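Catalase (Bacillus pumilus, PDB 4QOP) catalyses the breakdown of hydrogen peroxide to water and oxygen, and can hold hydroquinone in a buried pocket. Local coordinates at the benzene-1,4-diol site and the interface of chains A and B. Residues are numbered along the deposited sequence; one frame, centred on the assembly and turned at random. Chains: chain A/B, Catalase.

Contact 1: the benzene-1,4-diol site. Residues chain A 99, 109-111, 136, 150, 164, 181-182, 447. With HQE (benzene-1,4-diol), chain C.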
loop_
_atom_site.group_PDB
_atom_site.type_symbol
_atom_site.label_atom_id
_atom_site.label_comp_id
_atom_site.label_asym_id
_atom_site.label_seq_id
_atom_site.Cartn_x
_atom_site.Cartn_y
_atom_site.Cartn_z
ATOM N N ILE A 99 -20.095 -14.956 -0.447
ATOM C CA ILE A 99 -19.647 -14.767 -1.814
ATOM C C ILE A 99 -19.737 -13.296 -2.265
ATOM O O ILE A 99 -18.765 -12.763 -2.819
ATOM C CB ILE A 99 -20.362 -15.709 -2.781
ATOM C CG1 ILE A 99 -19.900 -17.159 -2.540
ATOM C CG2 ILE A 99 -20.110 -15.336 -4.222
ATOM C CD1 ILE A 99 -18.434 -17.477 -2.853
ATOM N N ARG A 109 -28.673 -17.110 -0.642
ATOM C CA ARG A 109 -28.197 -18.415 -0.260
ATOM C C ARG A 109 -26.661 -18.431 -0.103
ATOM O O ARG A 109 -25.964 -17.955 -0.965
ATOM C CB ARG A 109 -28.592 -19.450 -1.331
ATOM C CG ARG A 109 -28.306 -20.905 -0.931
ATOM C CD ARG A 109 -28.903 -21.890 -1.931
ATOM N NE ARG A 109 -30.352 -21.674 -2.087
ATOM C CZ ARG A 109 -31.276 -21.988 -1.181
ATOM N NH1 ARG A 109 -30.953 -22.636 -0.062
ATOM N NH2 ARG A 109 -32.552 -21.718 -1.421
ATOM N N ASP A 110 -26.164 -19.028 0.976
ATOM C CA ASP A 110 -24.739 -19.008 1.308
ATOM C C ASP A 110 -24.611 -19.712 2.635
ATOM O O ASP A 110 -25.471 -19.587 3.481
ATOM C CB ASP A 110 -24.196 -17.545 1.432
ATOM C CG ASP A 110 -23.150 -17.149 0.339
ATOM O OD1 ASP A 110 -22.674 -17.989 -0.468
ATOM O OD2 ASP A 110 -22.798 -15.934 0.266
ATOM N N PRO A 111 -23.475 -20.352 2.874
ATOM C CA PRO A 111 -23.069 -20.550 4.290
ATOM C C PRO A 111 -22.966 -19.235 5.010
ATOM O O PRO A 111 -22.770 -18.189 4.377
ATOM C CB PRO A 111 -21.663 -21.203 4.198
ATOM C CG PRO A 111 -21.516 -21.612 2.786
ATOM C CD PRO A 111 -22.373 -20.678 1.958
ATOM N N PHE A 136 -17.406 -27.799 0.977
ATOM C CA PHE A 136 -17.507 -28.218 -0.425
ATOM C C PHE A 136 -16.316 -29.101 -0.853
ATOM O O PHE A 136 -16.439 -29.888 -1.782
ATOM C CB PHE A 136 -17.496 -27.002 -1.377
ATOM C CG PHE A 136 -18.558 -25.972 -1.115
ATOM C CD1 PHE A 136 -19.819 -26.080 -1.677
ATOM C CD2 PHE A 136 -18.292 -24.886 -0.310
ATOM C CE1 PHE A 136 -20.776 -25.106 -1.447
ATOM C CE2 PHE A 136 -19.245 -23.898 -0.062
ATOM C CZ PHE A 136 -20.483 -24.001 -0.652
ATOM N N LEU A 150 -17.910 -19.542 -7.925
ATOM C CA LEU A 150 -19.085 -19.080 -7.197
ATOM C C LEU A 150 -19.319 -17.569 -7.341
ATOM O O LEU A 150 -20.464 -17.083 -7.318
ATOM C CB LEU A 150 -18.947 -19.461 -5.703
ATOM C CG LEU A 150 -19.171 -20.937 -5.343
ATOM C CD1 LEU A 150 -18.616 -21.225 -3.975
ATOM C CD2 LEU A 150 -20.659 -21.257 -5.358
ATOM N N TYR A 164 -20.601 -22.245 -11.269
ATOM C CA TYR A 164 -20.280 -22.982 -10.061
ATOM C C TYR A 164 -20.745 -24.422 -10.109
ATOM O O TYR A 164 -20.043 -25.299 -9.576
ATOM C CB TYR A 164 -20.760 -22.296 -8.768
ATOM C CG TYR A 164 -22.232 -21.973 -8.607
ATOM C CD1 TYR A 164 -23.120 -22.916 -8.145
ATOM C CD2 TYR A 164 -22.683 -20.664 -8.739
ATOM C CE1 TYR A 164 -24.455 -22.588 -7.900
ATOM C CE2 TYR A 164 -23.996 -20.312 -8.494
ATOM C CZ TYR A 164 -24.890 -21.285 -8.084
ATOM O OH TYR A 164 -26.184 -20.920 -7.842
ATOM N N LEU A 181 -26.743 -27.162 1.857
ATOM C CA LEU A 181 -26.835 -25.778 1.424
ATOM C C LEU A 181 -28.140 -25.507 0.689
ATOM O O LEU A 181 -28.643 -24.367 0.728
ATOM C CB LEU A 181 -25.627 -25.407 0.530
ATOM C CG LEU A 181 -25.581 -23.987 -0.016
ATOM C CD1 LEU A 181 -25.438 -22.975 1.102
ATOM C CD2 LEU A 181 -24.432 -23.848 -0.982
ATOM N N PHE A 182 -28.665 -26.515 -0.025
ATOM C CA PHE A 182 -29.920 -26.316 -0.788
ATOM C C PHE A 182 -31.151 -26.771 -0.058
ATOM O O PHE A 182 -32.253 -26.721 -0.623
ATOM C CB PHE A 182 -29.819 -26.920 -2.205
ATOM C CG PHE A 182 -29.077 -26.031 -3.171
ATOM C CD1 PHE A 182 -27.711 -26.121 -3.289
ATOM C CD2 PHE A 182 -29.754 -25.111 -3.934
ATOM C CE1 PHE A 182 -27.022 -25.304 -4.166
ATOM C CE2 PHE A 182 -29.090 -24.278 -4.805
ATOM C CZ PHE A 182 -27.713 -24.384 -4.940
ATOM N N ASP A 447 -32.198 -23.625 -9.247
ATOM C CA ASP A 447 -30.794 -23.328 -9.507
ATOM C C ASP A 447 -30.222 -24.039 -10.729
ATOM O O ASP A 447 -29.261 -23.534 -11.362
ATOM C CB ASP A 447 -29.929 -23.715 -8.290
ATOM C CG ASP A 447 -28.884 -22.661 -7.969
ATOM O OD1 ASP A 447 -29.296 -21.542 -7.629
ATOM O OD2 ASP A 447 -27.687 -22.963 -8.054
HETATM C C1 HQE C . -24.909 -20.131 -3.534
HETATM C C2 HQE C . -23.988 -19.693 -2.591
HETATM C C3 HQE C . -22.942 -20.495 -2.222
HETATM O O3 HQE C . -22.039 -20.100 -1.284
HETATM C C4 HQE C . -22.791 -21.739 -2.811
HETATM C C5 HQE C . -23.693 -22.183 -3.767
HETATM C C6 HQE C . -24.760 -21.370 -4.124
HETATM O O6 HQE C . -25.649 -21.802 -5.055
#

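Contact 2: the interface of chains A and B. Residues chain A 8, 15-18; chain B 122, 323, 396, 399.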
loop_
_atom_site.group_PDB
_atom_site.type_symbol
_atom_site.label_atom_id
_atom_site.label_comp_id
_atom_site.label_asym_id
_atom_site.label_seq_id
_atom_site.Cartn_x
_atom_site.Cartn_y
_atom_site.Cartn_z
ATOM N N ASN A 8 -13.896 22.760 19.970
ATOM C CA ASN A 8 -13.492 23.251 18.650
ATOM C C ASN A 8 -13.304 22.098 17.673
ATOM O O ASN A 8 -12.713 21.067 18.005
ATOM C CB ASN A 8 -12.162 24.025 18.683
ATOM C CG ASN A 8 -12.272 25.338 19.413
ATOM O OD1 ASN A 8 -13.307 25.978 19.418
ATOM N ND2 ASN A 8 -11.193 25.728 20.055
ATOM N N VAL A 15 -4.862 22.665 15.171
ATOM C CA VAL A 15 -5.216 24.079 15.002
ATOM C C VAL A 15 -6.745 24.213 14.876
ATOM O O VAL A 15 -7.348 23.563 14.002
ATOM C CB VAL A 15 -4.574 24.680 13.735
ATOM C CG1 VAL A 15 -5.035 26.124 13.490
ATOM C CG2 VAL A 15 -3.038 24.629 13.834
ATOM N N PRO A 16 -7.369 25.123 15.669
ATOM C CA PRO A 16 -8.801 25.313 15.530
ATOM C C PRO A 16 -9.194 25.806 14.148
ATOM O O PRO A 16 -8.468 26.597 13.541
ATOM C CB PRO A 16 -9.149 26.333 16.630
ATOM C CG PRO A 16 -8.071 26.180 17.638
ATOM C CD PRO A 16 -6.836 25.882 16.816
ATOM N N VAL A 17 -10.343 25.344 13.669
ATOM C CA VAL A 17 -10.833 25.666 12.338
ATOM C C VAL A 17 -11.816 26.888 12.371
ATOM O O VAL A 17 -12.832 26.862 13.072
ATOM C CB VAL A 17 -11.509 24.422 11.712
ATOM C CG1 VAL A 17 -12.334 24.766 10.488
ATOM C CG2 VAL A 17 -10.449 23.405 11.287
ATOM N N GLY A 18 -11.500 27.915 11.584
ATOM C CA GLY A 18 -12.245 29.156 11.580
ATOM C C GLY A 18 -13.514 29.118 10.784
ATOM O O GLY A 18 -14.518 29.747 11.143
ATOM N N GLU B 122 -1.613 25.930 20.498
ATOM C CA GLU B 122 -2.612 26.164 19.469
ATOM C C GLU B 122 -2.376 25.259 18.234
ATOM O O GLU B 122 -2.877 25.560 17.125
ATOM C CB GLU B 122 -2.675 27.647 19.073
ATOM C CG GLU B 122 -3.242 28.532 20.170
ATOM C CD GLU B 122 -3.575 29.966 19.788
ATOM O OE1 GLU B 122 -3.030 30.511 18.808
ATOM O OE2 GLU B 122 -4.414 30.543 20.513
ATOM N N PRO B 323 -1.964 30.113 14.234
ATOM C CA PRO B 323 -2.444 31.485 14.187
ATOM C C PRO B 323 -1.354 32.499 14.483
ATOM O O PRO B 323 -0.650 32.365 15.468
ATOM C CB PRO B 323 -3.547 31.507 15.262
ATOM C CG PRO B 323 -4.055 30.080 15.251
ATOM C CD PRO B 323 -2.816 29.262 15.078
ATOM N N ASN B 396 -14.721 27.864 14.923
ATOM C CA ASN B 396 -14.453 28.905 15.877
ATOM C C ASN B 396 -13.908 30.156 15.194
ATOM O O ASN B 396 -12.732 30.210 14.826
ATOM C CB ASN B 396 -13.488 28.433 16.948
ATOM C CG ASN B 396 -13.360 29.432 18.102
ATOM O OD1 ASN B 396 -13.444 30.639 17.911
ATOM N ND2 ASN B 396 -13.108 28.926 19.282
ATOM N N TYR B 399 -10.396 32.129 15.331
ATOM C CA TYR B 399 -9.200 31.630 14.660
ATOM C C TYR B 399 -9.402 31.623 13.152
ATOM O O TYR B 399 -9.595 30.575 12.556
ATOM C CB TYR B 399 -8.882 30.218 15.132
ATOM C CG TYR B 399 -8.601 30.117 16.604
ATOM C CD1 TYR B 399 -7.319 30.372 17.113
ATOM C CD2 TYR B 399 -9.609 29.746 17.498
ATOM C CE1 TYR B 399 -7.055 30.267 18.468
ATOM C CE2 TYR B 399 -9.347 29.616 18.846
ATOM C CZ TYR B 399 -8.076 29.875 19.323
ATOM O OH TYR B 399 -7.806 29.785 20.657
HETATM O O HOH W 1 -8.145 28.357 11.783
#

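Contact 1: the benzene-1,4-diol site
The flat ring of HQE (hydroquinone) is clamped between two leucine methyls. CD2 of A:Leu181 presses on one face near HQE C4, 3.2 Å away, and CD2 of A:Leu150 meets C4 from the opposite face at 3.4 Å. Leucine suits both places because a branched tip can lie on an aromatic face without a polar partner. A:Phe136 adds its ring tip, CZ, beside the same carbon, and the carbonyl O of A:Arg109 lies beside the ring near C2. The O6 end of HQE points at the face of A:Tyr164, edge-to-face with planes 62° apart. A:Phe182 sends CZ to within 3.3 Å of the O6 hydroxyl; A:Arg109 CD lies over one of its faces, toward the rim, and A:Asp447 OD1 at its edge.

O3 faces the carboxylate of A:Asp110, modelled too close for its length to be interpreted; an acid suits a hydroxyl donor here. Its OD2 is steadied by the backbone N of A:Ile99, at 3.0 Å and from above the carboxylate plane. O6 makes a weak hydrogen bond to A:Tyr164 OH, a phenol that can accept from O6 while donating to the syn lone pair of A:Asp447 OD2, at 2.5 Å. The crowded first torsion of A:Tyr164 (chi1 57°) carries the phenol from helix 161-169 to O6. A:Arg109 NH1 donates to A:Leu181 O at 3.0 Å, in the carbonyl plane, tying its loop to the end of helix 175-181.

HQE is almost wholly buried. A:Leu150 ends helix 143-150 and A:Asp447 lies in helix 434-448. A:Asp110, the conserved acid of the catalase main channel, lies in the Arg-Asp-Pro segment before strand 113-120, so the pocket probably belongs to the channel leading to the haem.

Contact 2: the interface of chains A and B
At the centre, the pyrrolidine of A:Pro16 lies on one face of the B:Tyr399 ring. Its CG stands over the middle of that face, 3.8 Å from the centroid, in a CH-pi contact, while CB rests 3.6 Å from CD2 nearer the rim. Proline suits the place: its rigid ring offers polarised C-H groups to the aromatic face, and the tyrosine is broad enough to receive them. B:Tyr399 holds its CG anti to the carbonyl carbon (chi1 -61°), so that a face of its ring is turned to A:Pro16. Next to this pair, A:Val15 points its CG1 branch tip to tip at B:Pro323 CD, and its CG2 branch, beside the backbone N, touches the B:Glu122 carbonyl oxygen at 3.4 Å.

Around this centre the backbone takes over. B:Asn396 N donates to A:Val17 O at 2.8 Å, nearly straight and in the carbonyl plane. A water joins the two chains by bridging the carbonyl oxygens of A:Pro16 and B:Tyr399, and A:Gly18, lacking a side chain, lets its CA come to 3.2 Å from B:Tyr399 O.

At the rim two asparagines cross obliquely, their amide planes 62° apart. B:Asn396 (CG anti to the backbone N, chi1 -171°) donates from ND2 to A:Asn8 OD1 at 3.0 Å. The bond is nearly straight and OD1 lies close to the amide plane of B:Asn396, but ND2 approaches from above the carbonyl plane of A:Asn8 instead of along a lone pair. B:Asn396 thus grips chain A through both main chain and side chain. An alanine in place of A:Asn8 would remove this acceptor and would probably loosen the hold on the amino-terminal arm at this end. B:Asn396 ND2 and B:Glu122 OE2 both lie at the edge of the B:Tyr399 ring.

The chain A residues belong to the extended arm preceding strand 25-26. It lies across chain B between the turn joining strands 113-120 and 123-130, the loop before strand 325-327, and the long loop that precedes strand 411-412.

Contact 1 and contact 2 lie about 54 Å apart and share no residue. Both draw on the flanks of strand 113-120, though in different copies: the loop before it in chain A supplies A:Asp110, the turn after it in chain B supplies B:Glu122. One is a ligand pocket whose lining residues described here all come from chain A; the other ties that subunit's amino-terminal arm to a neighbour. Two-fold symmetry repeats contact 2 with the chains exchanged, so each subunit lends and receives an arm, in keeping with the tetramers catalases form. Contact 2 is too far from the pocket to touch it, so any influence there would probably be indirect.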